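Local coordinates for protein serine racemase (Enterococcus faecalis, PDB 4ECL) that belongs to the alanine racemase family of enzymes, joining a TIM-barrel domain to a largely beta C-terminal domain in a two-chain assembly, at residues G69-K74 with K97-T101; T159-A163 with F174-I179; S297-G303 with D339-I344. All coordinates share one frame. Numbering follows the deposited sequence.

Chemistry follows location in this two-domain protein. Interactions 1 and 2 both belong to the barrel domain, with nearest atoms about 12 Å apart, yet they share no helix or strand. Interaction 3 lies across the chain's centre in the C-terminal domain, about 40 Å from interaction 1 and 39 Å from interaction 2, centre to centre. All are partly buried: interactions 1 and 3 pair a buried apolar part with exposed residues at the edge, whereas interaction 2 has no exposed touching residue and keeps its glutamine and threonine buried. Arginine satisfies helix-end carbonyls in interaction 1, glutamine and waters bind a loop in interaction 2, and leucine and isoleucine dominate interaction 3.

Interaction 1: G69-K74 with K97-T101; sequences GIRLRK and KYELT
Residues 69-74 form the last turns of helix 66-74, while 97-101 leave helix 92-97 and turn into strand 101-104. The turn is a Schellman motif with Glu-99 at C-prime (phi/psi 50/43), after which Leu-100 is extended. In register, Gly-69 CA lies 6.8 Å from Leu-100 CA, and Ile-70 CA lies 6.5 Å from Tyr-98 CA. Arg-73 (chi1 and chi2 m, chi3 t) reaches across so that its NE donates to Tyr-98 O at 2.8 Å and its NH2 to Glu-99 O at 3.1 Å, both near the guanidinium plane; NH1 bonds to Ser-79 O and Ile-77 O. Tyr-98 (chi1 m) lays a ring face against Ile-70, whose CG2 makes a CH-pi contact 4.1 Å from the ring centroid. Toward the barrel strands, Leu-100 CD1 meets Ile-70 CG1 at 4.0 Å and its side chain continues onto Ile-81 and Ile-83 of strand 80-83. The contact joins one beta-alpha unit's helix to the next unit's helix-to-strand loop, as expected of successive units in a TIM barrel.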
loop_
_atom_site.group_PDB
_atom_site.type_symbol
_atom_site.label_atom_id
_atom_site.label_comp_id
_atom_site.label_asym_id
_atom_site.label_seq_id
_atom_site.Cartn_x
_atom_site.Cartn_y
_atom_site.Cartn_z
ATOM N N GLY A 69 11.399 -4.167 -14.594
ATOM C CA GLY A 69 11.803 -4.421 -15.970
ATOM C C GLY A 69 11.894 -5.903 -16.315
ATOM O O GLY A 69 11.420 -6.343 -17.366
ATOM N N ILE A 70 12.513 -6.677 -15.429
ATOM C CA ILE A 70 12.619 -8.114 -15.614
ATOM C C ILE A 70 11.217 -8.766 -15.635
ATOM O O ILE A 70 10.941 -9.647 -16.461
ATOM C CB ILE A 70 13.505 -8.731 -14.507
ATOM C CG1 ILE A 70 14.954 -8.300 -14.695
ATOM C CG2 ILE A 70 13.439 -10.243 -14.520
ATOM C CD1 ILE A 70 15.878 -8.880 -13.633
ATOM N N ARG A 71 10.331 -8.317 -14.746
ATOM C CA ARG A 71 8.948 -8.810 -14.745
ATOM C C ARG A 71 8.254 -8.582 -16.087
ATOM O O ARG A 71 7.569 -9.473 -16.587
ATOM C CB ARG A 71 8.138 -8.184 -13.612
ATOM C CG ARG A 71 8.341 -8.893 -12.278
ATOM C CD ARG A 71 7.781 -8.080 -11.130
ATOM N NE ARG A 71 6.340 -7.917 -11.240
ATOM C CZ ARG A 71 5.676 -6.849 -10.811
ATOM N NH1 ARG A 71 6.331 -5.836 -10.251
ATOM N NH2 ARG A 71 4.359 -6.789 -10.951
ATOM N N LEU A 72 8.458 -7.405 -16.678
ATOM C CA LEU A 72 7.872 -7.101 -17.983
ATOM C C LEU A 72 8.333 -8.095 -19.026
ATOM O O LEU A 72 7.525 -8.602 -19.804
ATOM C CB LEU A 72 8.212 -5.685 -18.426
ATOM C CG LEU A 72 7.603 -4.591 -17.557
ATOM C CD1 LEU A 72 7.786 -3.253 -18.244
ATOM C CD2 LEU A 72 6.125 -4.904 -17.371
ATOM N N ARG A 73 9.627 -8.380 -19.030
ATOM C CA ARG A 73 10.202 -9.359 -19.949
ATOM C C ARG A 73 9.563 -10.731 -19.756
ATOM O O ARG A 73 9.327 -11.459 -20.721
ATOM C CB ARG A 73 11.723 -9.460 -19.756
ATOM C CG ARG A 73 12.522 -8.238 -20.236
ATOM C CD ARG A 73 12.253 -7.948 -21.710
ATOM N NE ARG A 73 13.126 -6.898 -22.240
ATOM C CZ ARG A 73 12.768 -6.025 -23.176
ATOM N NH1 ARG A 73 11.544 -6.065 -23.687
ATOM N NH2 ARG A 73 13.632 -5.104 -23.597
ATOM N N LYS A 74 9.293 -11.081 -18.501
ATOM C CA LYS A 74 8.651 -12.353 -18.198
ATOM C C LYS A 74 7.187 -12.347 -18.620
ATOM O O LYS A 74 6.610 -13.402 -18.870
ATOM C CB LYS A 74 8.775 -12.689 -16.709
ATOM C CG LYS A 74 10.195 -13.043 -16.270
ATOM C CD LYS A 74 10.342 -13.012 -14.752
ATOM C CE LYS A 74 11.777 -13.368 -14.320
ATOM N NZ LYS A 74 12.007 -13.210 -12.846
ATOM N N LYS A 97 21.270 -9.279 -20.237
ATOM C CA LYS A 97 20.490 -10.445 -20.659
ATOM C C LYS A 97 19.033 -10.114 -20.952
ATOM O O LYS A 97 18.439 -10.653 -21.891
ATOM C CB LYS A 97 20.561 -11.555 -19.606
ATOM C CG LYS A 97 19.422 -12.579 -19.686
ATOM C CD LYS A 97 19.675 -13.777 -18.776
ATOM C CE LYS A 97 19.976 -13.330 -17.355
ATOM N NZ LYS A 97 20.854 -14.299 -16.635
ATOM N N TYR A 98 18.457 -9.231 -20.144
ATOM C CA TYR A 98 17.069 -8.841 -20.340
ATOM C C TYR A 98 16.915 -7.597 -21.206
ATOM O O TYR A 98 15.805 -7.065 -21.339
ATOM C CB TYR A 98 16.359 -8.663 -18.999
ATOM C CG TYR A 98 16.180 -9.970 -18.262
ATOM C CD1 TYR A 98 15.407 -10.992 -18.803
ATOM C CD2 TYR A 98 16.787 -10.187 -17.033
ATOM C CE1 TYR A 98 15.240 -12.197 -18.136
ATOM C CE2 TYR A 98 16.627 -11.388 -16.358
ATOM C CZ TYR A 98 15.855 -12.387 -16.912
ATOM O OH TYR A 98 15.696 -13.581 -16.244
ATOM N N GLU A 99 18.025 -7.154 -21.796
ATOM C CA GLU A 99 18.029 -6.032 -22.734
ATOM C C GLU A 99 17.295 -4.823 -22.181
ATOM O O GLU A 99 16.521 -4.177 -22.877
ATOM C CB GLU A 99 17.410 -6.432 -24.069
ATOM C CG GLU A 99 18.243 -7.386 -24.903
ATOM C CD GLU A 99 17.598 -7.666 -26.258
ATOM O OE1 GLU A 99 17.540 -8.848 -26.666
ATOM O OE2 GLU A 99 17.138 -6.701 -26.912
ATOM N N LEU A 100 17.530 -4.529 -20.915
ATOM C CA LEU A 100 16.928 -3.366 -20.292
ATOM C C LEU A 100 17.811 -2.141 -20.505
ATOM O O LEU A 100 19.028 -2.251 -20.500
ATOM C CB LEU A 100 16.728 -3.645 -18.808
ATOM C CG LEU A 100 15.883 -4.914 -18.629
ATOM C CD1 LEU A 100 15.802 -5.340 -17.173
ATOM C CD2 LEU A 100 14.482 -4.707 -19.218
ATOM N N THR A 101 17.193 -0.984 -20.714
ATOM C CA THR A 101 17.930 0.264 -20.864
ATOM C C THR A 101 18.030 0.907 -19.488
ATOM O O THR A 101 17.010 1.035 -18.796
ATOM C CB THR A 101 17.213 1.227 -21.840
ATOM O OG1 THR A 101 17.009 0.569 -23.097
ATOM C CG2 THR A 101 18.044 2.474 -22.065
#

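Interaction 2: T159-A163 with F174-I179; sequences THLCA and FTNKQI
One side-chain amide here does the work of a neighbouring strand: Gln-178 bonds to the backbone on both sides of Leu-161. Its NE2 donates to His-160 O at 2.9 Å, and its OE1 accepts from Cys-162 N at 2.8 Å with a nearly straight angle of 170°. The setting is a beta-alpha unit of the TIM barrel: the loop 159-163 leaves the C-terminal end of strand 152-158, and the helix that follows, 169-191, contains residues 174-179.

The loop is extended from Thr-159 to Leu-161, then kinks at Cys-162 (phi/psi -71/-40). The nearest CA pair across the two segments is Leu-161 with Thr-175, 6.3 Å apart. Gln-178 reaches out with chi1 m and chi2 t, and its NE2 also bonds to Thr-128 OG1. Leu-161 (chi1 m, chi2 t) packs its CD1 on Thr-175 CG2 and its CD2 on Ile-179 CG1, each at 4.0 Å. At the kink, Cys-162 SG lies 3.7 Å from Phe-174 CE2, an oblique sulfur-aromatic contact. Phe-174 (chi1 t) also stacks on Tyr-265 of the second subunit, so this edge of the contact borders the dimer interface. The CA-to-CB bond of His-160 points away from the helix, and its side chain comes about 6 Å from a bound sulfate.

Waters complete the joint beside Thr-175, whose OG1 is also hydrogen-bonded to Asp-171 O. Water 1 donates to Ala-163 O (2.7 Å) and Thr-175 OG1 (3.0 Å); water 2 accepts from Ala-163 N (2.8 Å) and donates to Thr-175 OG1 (2.9 Å) and Gln-178 OE1 (2.6 Å).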
loop_
_atom_site.group_PDB
_atom_site.type_symbol
_atom_site.label_atom_id
_atom_site.label_comp_id
_atom_site.label_asym_id
_atom_site.label_seq_id
_atom_site.Cartn_x
_atom_site.Cartn_y
_atom_site.Cartn_z
ATOM N N THR A 159 15.740 14.729 -18.883
ATOM C CA THR A 159 15.604 15.409 -17.601
ATOM C C THR A 159 14.143 15.403 -17.133
ATOM O O THR A 159 13.246 15.052 -17.896
ATOM C CB THR A 159 16.168 16.853 -17.661
ATOM O OG1 THR A 159 16.326 17.379 -16.329
ATOM C CG2 THR A 159 15.265 17.757 -18.499
ATOM N N HIS A 160 13.910 15.758 -15.873
ATOM C CA HIS A 160 12.559 15.846 -15.333
ATOM C C HIS A 160 12.257 17.283 -14.944
ATOM O O HIS A 160 13.083 17.942 -14.310
ATOM C CB HIS A 160 12.407 14.956 -14.092
ATOM C CG HIS A 160 11.859 13.592 -14.382
ATOM N ND1 HIS A 160 12.653 12.540 -14.786
ATOM C CD2 HIS A 160 10.594 13.109 -14.326
ATOM C CE1 HIS A 160 11.903 11.466 -14.964
ATOM N NE2 HIS A 160 10.649 11.785 -14.694
ATOM N N LEU A 161 11.071 17.764 -15.312
ATOM C CA LEU A 161 10.633 19.100 -14.918
ATOM C C LEU A 161 9.988 19.078 -13.537
ATOM O O LEU A 161 9.199 18.185 -13.221
ATOM C CB LEU A 161 9.662 19.666 -15.945
ATOM C CG LEU A 161 10.208 19.714 -17.368
ATOM C CD1 LEU A 161 9.089 20.090 -18.366
ATOM C CD2 LEU A 161 11.385 20.696 -17.453
ATOM N N CYS A 162 10.327 20.066 -12.715
ATOM C CA CYS A 162 9.803 20.133 -11.355
ATOM C C CYS A 162 8.336 20.495 -11.253
ATOM O O CYS A 162 7.621 19.954 -10.419
ATOM C CB CYS A 162 10.596 21.141 -10.536
ATOM S SG CYS A 162 12.217 20.540 -10.095
ATOM N N ALA A 163 7.895 21.436 -12.075
ATOM C CA ALA A 163 6.601 22.072 -11.851
ATOM C C ALA A 163 5.886 22.418 -13.150
ATOM O O ALA A 163 5.330 23.509 -13.292
ATOM C CB ALA A 163 6.788 23.334 -11.005
ATOM N N PHE A 174 10.778 28.756 -13.491
ATOM C CA PHE A 174 11.682 27.671 -13.149
ATOM C C PHE A 174 11.666 26.609 -14.239
ATOM O O PHE A 174 12.697 26.048 -14.587
ATOM C CB PHE A 174 11.301 27.049 -11.806
ATOM C CG PHE A 174 12.353 26.132 -11.240
ATOM C CD1 PHE A 174 13.368 26.633 -10.446
ATOM C CD2 PHE A 174 12.328 24.773 -11.502
ATOM C CE1 PHE A 174 14.332 25.797 -9.915
ATOM C CE2 PHE A 174 13.289 23.930 -10.975
ATOM C CZ PHE A 174 14.293 24.443 -10.180
ATOM N N THR A 175 10.490 26.339 -14.788
ATOM C CA THR A 175 10.370 25.333 -15.830
ATOM C C THR A 175 11.104 25.784 -17.092
ATOM O O THR A 175 11.770 24.996 -17.767
ATOM C CB THR A 175 8.898 25.062 -16.153
ATOM O OG1 THR A 175 8.175 24.875 -14.932
ATOM C CG2 THR A 175 8.766 23.823 -17.009
ATOM N N ASN A 176 10.982 27.064 -17.408
ATOM C CA ASN A 176 11.650 27.587 -18.581
ATOM C C ASN A 176 13.168 27.583 -18.415
ATOM O O ASN A 176 13.910 27.357 -19.379
ATOM C CB ASN A 176 11.122 28.978 -18.927
ATOM C CG ASN A 176 9.789 28.924 -19.632
ATOM O OD1 ASN A 176 9.509 27.975 -20.360
ATOM N ND2 ASN A 176 8.955 29.933 -19.414
ATOM N N LYS A 177 13.646 27.811 -17.200
ATOM C CA LYS A 177 15.092 27.771 -17.024
ATOM C C LYS A 177 15.579 26.322 -17.005
ATOM O O LYS A 177 16.701 26.048 -17.413
ATOM C CB LYS A 177 15.573 28.583 -15.812
ATOM C CG LYS A 177 15.055 28.120 -14.466
ATOM C CD LYS A 177 15.557 29.019 -13.323
ATOM C CE LYS A 177 14.508 30.055 -12.900
ATOM N NZ LYS A 177 14.728 30.560 -11.510
ATOM N N GLN A 178 14.732 25.387 -16.567
ATOM C CA GLN A 178 15.106 23.973 -16.631
ATOM C C GLN A 178 15.301 23.557 -18.077
ATOM O O GLN A 178 16.261 22.870 -18.422
ATOM C CB GLN A 178 14.047 23.074 -15.988
ATOM C CG GLN A 178 14.068 23.078 -14.479
ATOM C CD GLN A 178 13.365 21.872 -13.894
ATOM O OE1 GLN A 178 12.268 21.980 -13.355
ATOM N NE2 GLN A 178 14.003 20.710 -13.995
ATOM N N ILE A 179 14.373 23.979 -18.920
ATOM C CA ILE A 179 14.431 23.675 -20.343
ATOM C C ILE A 179 15.638 24.350 -21.003
ATOM O O ILE A 179 16.377 23.722 -21.776
ATOM C CB ILE A 179 13.123 24.096 -21.013
ATOM C CG1 ILE A 179 11.962 23.284 -20.400
ATOM C CG2 ILE A 179 13.214 23.942 -22.529
ATOM C CD1 ILE A 179 10.602 23.865 -20.683
HETATM O O HOH W 1 5.192 25.485 -15.069
HETATM O O HOH W 2 9.786 22.827 -13.599
#

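Interaction 3: S297-G303 with D339-I344; sequences SYVLIGG and DGKEEI
Leu-300 is the apolar centre of this contact. It projects from strand 298-301 toward residues 339-344 with chi1 m and chi2 t, so that its CD1 comes within 3.6 Å of both Glu-342 O and Glu-342 CB and 4.0 Å from Ile-344 CG2; nearer the backbone, its CB lies 3.8 Å from Asp-339 CB. Ile-344, with chi1 t and chi2 p, sends CD1 the other way, to 3.8 Å from Tyr-298 CZ. The tyrosine starts sideways, but its chi1 p rotamer brings the end of the ring close to Ile-344, and Val-349 and Met-348 of helix 346-352 extend this cluster.

The motif is a tight beta hairpin laid against a face of the C-terminal domain's mixed sheet. A type II' turn from Asp-339 to Glu-342, with Gly-340 at phi/psi 61/-128, closes the hairpin. Strands 298-301 and 342-344 approach to 7.8 Å between axes at a crossing angle of -143°, packing through side chains.

Beyond the apolar row, Asp-339 (chi1 t) turns OD2 to accept a hydrogen bond from Gly-303 N at 2.9 Å. Gly-302 and Gly-303, both at positive phi, form the bend into strand 304-309, and Gly-303 CA sits 4.4 Å from Gly-340 CA. Glu-342 (chi1 and chi2 m) folds its CG to 3.3 Å from Gly-303 O, while water 3 donates to Gly-303 O (3.2 Å) and accepts from Lys-341 N (3.1 Å).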
loop_
_atom_site.group_PDB
_atom_site.type_symbol
_atom_site.label_atom_id
_atom_site.label_comp_id
_atom_site.label_asym_id
_atom_site.label_seq_id
_atom_site.Cartn_x
_atom_site.Cartn_y
_atom_site.Cartn_z
ATOM N N SER A 297 -15.690 10.216 2.828
ATOM C CA SER A 297 -16.050 9.806 1.480
ATOM C C SER A 297 -17.372 9.032 1.525
ATOM O O SER A 297 -17.912 8.745 2.600
ATOM C CB SER A 297 -14.948 8.960 0.830
ATOM O OG SER A 297 -14.984 9.080 -0.597
ATOM N N TYR A 298 -17.892 8.711 0.351
ATOM C CA TYR A 298 -19.081 7.890 0.243
ATOM C C TYR A 298 -18.801 6.839 -0.818
ATOM O O TYR A 298 -17.811 6.925 -1.534
ATOM C CB TYR A 298 -20.289 8.745 -0.154
ATOM C CG TYR A 298 -20.079 9.557 -1.421
ATOM C CD1 TYR A 298 -20.286 8.991 -2.670
ATOM C CD2 TYR A 298 -19.670 10.889 -1.363
ATOM C CE1 TYR A 298 -20.096 9.724 -3.830
ATOM C CE2 TYR A 298 -19.474 11.629 -2.521
ATOM C CZ TYR A 298 -19.689 11.039 -3.750
ATOM O OH TYR A 298 -19.500 11.754 -4.911
ATOM N N VAL A 299 -19.655 5.838 -0.930
ATOM C CA VAL A 299 -19.518 4.930 -2.053
ATOM C C VAL A 299 -20.790 4.983 -2.883
ATOM O O VAL A 299 -21.785 5.575 -2.466
ATOM C CB VAL A 299 -19.230 3.501 -1.592
ATOM C CG1 VAL A 299 -17.945 3.463 -0.757
ATOM C CG2 VAL A 299 -20.400 2.956 -0.783
ATOM N N LEU A 300 -20.757 4.381 -4.065
ATOM C CA LEU A 300 -21.957 4.313 -4.885
ATOM C C LEU A 300 -22.555 2.910 -4.830
ATOM O O LEU A 300 -21.886 1.912 -5.119
ATOM C CB LEU A 300 -21.678 4.735 -6.330
ATOM C CG LEU A 300 -21.124 6.156 -6.532
ATOM C CD1 LEU A 300 -20.886 6.456 -8.016
ATOM C CD2 LEU A 300 -22.028 7.216 -5.908
ATOM N N ILE A 301 -23.814 2.847 -4.427
ATOM C CA ILE A 301 -24.557 1.596 -4.433
ATOM C C ILE A 301 -25.915 1.859 -5.070
ATOM O O ILE A 301 -26.618 2.794 -4.679
ATOM C CB ILE A 301 -24.747 1.010 -3.023
ATOM C CG1 ILE A 301 -23.395 0.613 -2.421
ATOM C CG2 ILE A 301 -25.658 -0.208 -3.090
ATOM C CD1 ILE A 301 -23.457 0.195 -0.955
ATOM N N GLY A 302 -26.264 1.040 -6.059
ATOM C CA GLY A 302 -27.499 1.225 -6.804
ATOM C C GLY A 302 -27.624 2.635 -7.353
ATOM O O GLY A 302 -28.718 3.206 -7.394
ATOM N N GLY A 303 -26.492 3.208 -7.750
ATOM C CA GLY A 303 -26.468 4.547 -8.298
ATOM C C GLY A 303 -26.642 5.659 -7.281
ATOM O O GLY A 303 -26.827 6.815 -7.646
ATOM N N ASP A 339 -21.479 4.652 -11.472
ATOM C CA ASP A 339 -22.620 3.810 -11.169
ATOM C C ASP A 339 -23.868 4.646 -11.380
ATOM O O ASP A 339 -24.022 5.710 -10.773
ATOM C CB ASP A 339 -22.546 3.308 -9.731
ATOM C CG ASP A 339 -23.651 2.322 -9.395
ATOM O OD1 ASP A 339 -24.287 1.784 -10.332
ATOM O OD2 ASP A 339 -23.872 2.077 -8.186
ATOM N N GLY A 340 -24.756 4.164 -12.245
ATOM C CA GLY A 340 -25.931 4.925 -12.631
ATOM C C GLY A 340 -25.488 6.211 -13.300
ATOM O O GLY A 340 -24.666 6.187 -14.211
ATOM N N LYS A 341 -26.013 7.339 -12.834
ATOM C CA LYS A 341 -25.634 8.640 -13.386
ATOM C C LYS A 341 -24.674 9.336 -12.431
ATOM O O LYS A 341 -24.419 10.533 -12.552
ATOM C CB LYS A 341 -26.870 9.514 -13.600
ATOM C CG LYS A 341 -28.039 8.805 -14.280
ATOM C CD LYS A 341 -27.730 8.479 -15.727
ATOM C CE LYS A 341 -29.015 8.366 -16.533
ATOM N NZ LYS A 341 -28.754 8.343 -18.003
ATOM N N GLU A 342 -24.163 8.571 -11.473
ATOM C CA GLU A 342 -23.240 9.077 -10.459
ATOM C C GLU A 342 -21.788 8.682 -10.767
ATOM O O GLU A 342 -21.539 7.641 -11.372
ATOM C CB GLU A 342 -23.650 8.537 -9.080
ATOM C CG GLU A 342 -24.781 9.300 -8.407
ATOM C CD GLU A 342 -24.337 10.634 -7.813
ATOM O OE1 GLU A 342 -23.110 10.875 -7.706
ATOM O OE2 GLU A 342 -25.219 11.441 -7.451
ATOM N N GLU A 343 -20.834 9.510 -10.350
ATOM C CA GLU A 343 -19.409 9.165 -10.488
ATOM C C GLU A 343 -18.559 9.704 -9.344
ATOM O O GLU A 343 -18.682 10.861 -8.948
ATOM C CB GLU A 343 -18.827 9.653 -11.826
ATOM C CG GLU A 343 -17.362 9.250 -12.015
ATOM C CD GLU A 343 -16.815 9.589 -13.397
ATOM O OE1 GLU A 343 -17.421 10.419 -14.116
ATOM O OE2 GLU A 343 -15.778 9.010 -13.770
ATOM N N ILE A 344 -17.698 8.848 -8.811
ATOM C CA ILE A 344 -16.740 9.255 -7.798
ATOM C C ILE A 344 -15.352 9.001 -8.385
ATOM O O ILE A 344 -14.896 7.859 -8.467
ATOM C CB ILE A 344 -16.992 8.493 -6.464
ATOM C CG1 ILE A 344 -15.920 8.809 -5.428
ATOM C CG2 ILE A 344 -17.112 6.996 -6.691
ATOM C CD1 ILE A 344 -16.108 10.148 -4.748
HETATM O O HOH W 3 -28.091 6.881 -10.620
#